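PDB 2HQY: phosphatidylglycerol lysyltransferase C-terminal domain-containing protein from Bacteroides thetaiotaomicron, which is of unknown function but binds coenzyme A and probably acts as an acyl- or aminoacyltransferase related to the phosphatidylglycerol lysyltransferase C-terminal domain. Local coordinates for residues I7-R12 with E202-T207. Residues are numbered along the deposited sequence; the frame is centred on the assembly and turned at random.
Sequences ITLADR and EALGLT
The carbonyl of Glu-202 lies 3.5 Å from NH1 of Arg-12, a contact oblique to the guanidinium and not a hydrogen bond; this O instead accepts the backbone N-H of Gly-205 at the end of the short helix 201-204. Ala-203 carries the polar link. Its O receives NH1 of Arg-12 at 3.1 Å with an N-H...O angle of 147°, and the donor stands above the carbonyl plane, 64° out of it. A water gives a second bond to the same O and another to Leu-9 O, each 2.7 Å long, so two donors grip Ala-203 O and the backbones are bridged. The CB of Ala-203 meets CD1 of Leu-9, in the loop after strand 5-6, at 4.0 Å; Leu-9 also packs on Gln-44 of the second subunit. At Leu-204 the two leucine side chains cross obliquely, CD2 to CD2 at 3.3 Å, closer than two methyl groups normally pack; Tyr-196 of helix 185-199 touches both. The O of Leu-204, 3.7 Å from Arg-12 CD, is buried without any hydrogen-bonding partner. Gly-205 then ends the helix in a Schellman motif, its positive phi turning the chain toward strand 207-213 of what is probably an acetyltransferase-like (GNAT-type) fold, consistent with its family. The side chain of Arg-12, at the start of helix 12-19, reaches this turn with CG anti to the backbone N (chi1 -176°) and an extended run from CG to NE. Gly-205 CA sits 3.4 Å above one guanidinium face, displaced from its centre to the border; a CB on this residue would run into Arg-12 CZ, and its backbone angles would in any case press a CB against the O of Leu-204. A leucine in place of Arg-12 would probably leave Ala-203 O with the bridging water but without its guanidinium donor, and the glycine turn without its flat cover.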
loop_
_atom_site.group_PDB
_atom_site.type_symbol
_atom_site.label_atom_id
_atom_site.label_comp_id
_atom_site.label_asym_id
_atom_site.label_seq_id
_atom_site.Cartn_x
_atom_site.Cartn_y
_atom_site.Cartn_z
ATOM N N ILE A 7 -6.422 5.618 4.505
ATOM C CA ILE A 7 -5.924 5.823 5.853
ATOM C C ILE A 7 -4.442 6.255 5.811
ATOM O O ILE A 7 -3.672 5.776 4.981
ATOM C CB ILE A 7 -6.110 4.560 6.718
ATOM C CG1 ILE A 7 -5.934 4.951 8.205
ATOM C CG2 ILE A 7 -5.193 3.414 6.206
ATOM C CD1 ILE A 7 -6.197 3.868 9.238
ATOM N N THR A 8 -4.070 7.183 6.689
ATOM C CA THR A 8 -2.671 7.630 6.803
ATOM C C THR A 8 -2.272 7.874 8.253
ATOM O O THR A 8 -3.130 8.039 9.120
ATOM C CB THR A 8 -2.394 8.940 6.001
ATOM O OG1 THR A 8 -3.046 10.059 6.622
ATOM C CG2 THR A 8 -2.862 8.838 4.608
ATOM N N LEU A 9 -0.957 7.962 8.493
ATOM C CA LEU A 9 -0.419 8.405 9.797
ATOM C C LEU A 9 -1.116 9.620 10.402
ATOM O O LEU A 9 -1.304 9.691 11.618
ATOM C CB LEU A 9 1.044 8.802 9.647
ATOM C CG LEU A 9 1.974 7.735 9.118
ATOM C CD1 LEU A 9 3.424 8.293 8.942
ATOM C CD2 LEU A 9 1.956 6.570 10.115
ATOM N N ALA A 10 -1.471 10.580 9.551
ATOM C CA ALA A 10 -2.040 11.851 10.000
ATOM C C ALA A 10 -3.425 11.692 10.614
ATOM O O ALA A 10 -3.935 12.594 11.272
ATOM C CB ALA A 10 -2.067 12.855 8.834
ATOM N N ASP A 11 -4.035 10.530 10.408
ATOM C CA ASP A 11 -5.414 10.291 10.839
ATOM C C ASP A 11 -5.510 9.675 12.227
ATOM O O ASP A 11 -6.594 9.267 12.652
ATOM C CB ASP A 11 -6.136 9.397 9.821
ATOM C CG ASP A 11 -6.199 10.035 8.455
ATOM O OD1 ASP A 11 -6.625 11.212 8.344
ATOM O OD2 ASP A 11 -5.806 9.359 7.495
ATOM N N ARG A 12 -4.380 9.598 12.919
ATOM C CA ARG A 12 -4.324 8.990 14.240
ATOM C C ARG A 12 -5.376 9.559 15.204
ATOM O O ARG A 12 -6.150 8.796 15.785
ATOM C CB ARG A 12 -2.929 9.161 14.824
ATOM C CG ARG A 12 -2.784 8.473 16.143
ATOM C CD ARG A 12 -1.325 8.520 16.535
ATOM N NE ARG A 12 -1.112 8.488 17.963
ATOM C CZ ARG A 12 0.059 8.740 18.537
ATOM N NH1 ARG A 12 1.114 9.061 17.781
ATOM N NH2 ARG A 12 0.170 8.676 19.872
ATOM N N GLU A 202 7.075 6.240 15.751
ATOM C CA GLU A 202 6.608 7.307 16.631
ATOM C C GLU A 202 5.309 7.921 16.155
ATOM O O GLU A 202 4.403 8.178 16.966
ATOM C CB GLU A 202 7.691 8.367 16.807
ATOM C CG GLU A 202 8.790 7.800 17.684
ATOM C CD GLU A 202 9.745 8.847 18.227
ATOM O OE1 GLU A 202 10.050 9.839 17.510
ATOM O OE2 GLU A 202 10.207 8.657 19.377
ATOM N N ALA A 203 5.190 8.142 14.845
ATOM C CA ALA A 203 3.962 8.722 14.290
ATOM C C ALA A 203 2.743 7.846 14.595
ATOM O O ALA A 203 1.661 8.358 14.830
ATOM C CB ALA A 203 4.080 8.923 12.790
ATOM N N LEU A 204 2.931 6.534 14.523
ATOM C CA LEU A 204 1.836 5.579 14.778
ATOM C C LEU A 204 1.400 5.520 16.246
ATOM O O LEU A 204 0.248 5.161 16.522
ATOM C CB LEU A 204 2.218 4.196 14.306
ATOM C CG LEU A 204 2.335 4.039 12.797
ATOM C CD1 LEU A 204 3.038 2.686 12.513
ATOM C CD2 LEU A 204 0.916 4.109 12.120
ATOM N N GLY A 205 2.304 5.864 17.168
ATOM C CA GLY A 205 2.003 5.759 18.603
ATOM C C GLY A 205 2.411 4.432 19.232
ATOM O O GLY A 205 1.915 4.057 20.317
ATOM N N LEU A 206 3.347 3.730 18.586
ATOM C CA LEU A 206 3.737 2.404 19.067
ATOM C C LEU A 206 4.719 2.493 20.227
ATOM O O LEU A 206 5.453 3.511 20.356
ATOM C CB LEU A 206 4.384 1.617 17.944
ATOM C CG LEU A 206 3.489 1.126 16.808
ATOM C CD1 LEU A 206 4.387 0.694 15.637
ATOM C CD2 LEU A 206 2.694 -0.060 17.327
ATOM N N THR A 207 4.719 1.462 21.075
ATOM C CA THR A 207 5.788 1.287 22.050
ATOM C C THR A 207 6.335 -0.100 21.872
ATOM O O THR A 207 5.620 -0.985 21.354
ATOM C CB THR A 207 5.325 1.485 23.498
ATOM O OG1 THR A 207 4.150 0.712 23.706
ATOM C CG2 THR A 207 4.999 2.970 23.754
HETATM O O HOH W 1 0.468 10.438 13.496
#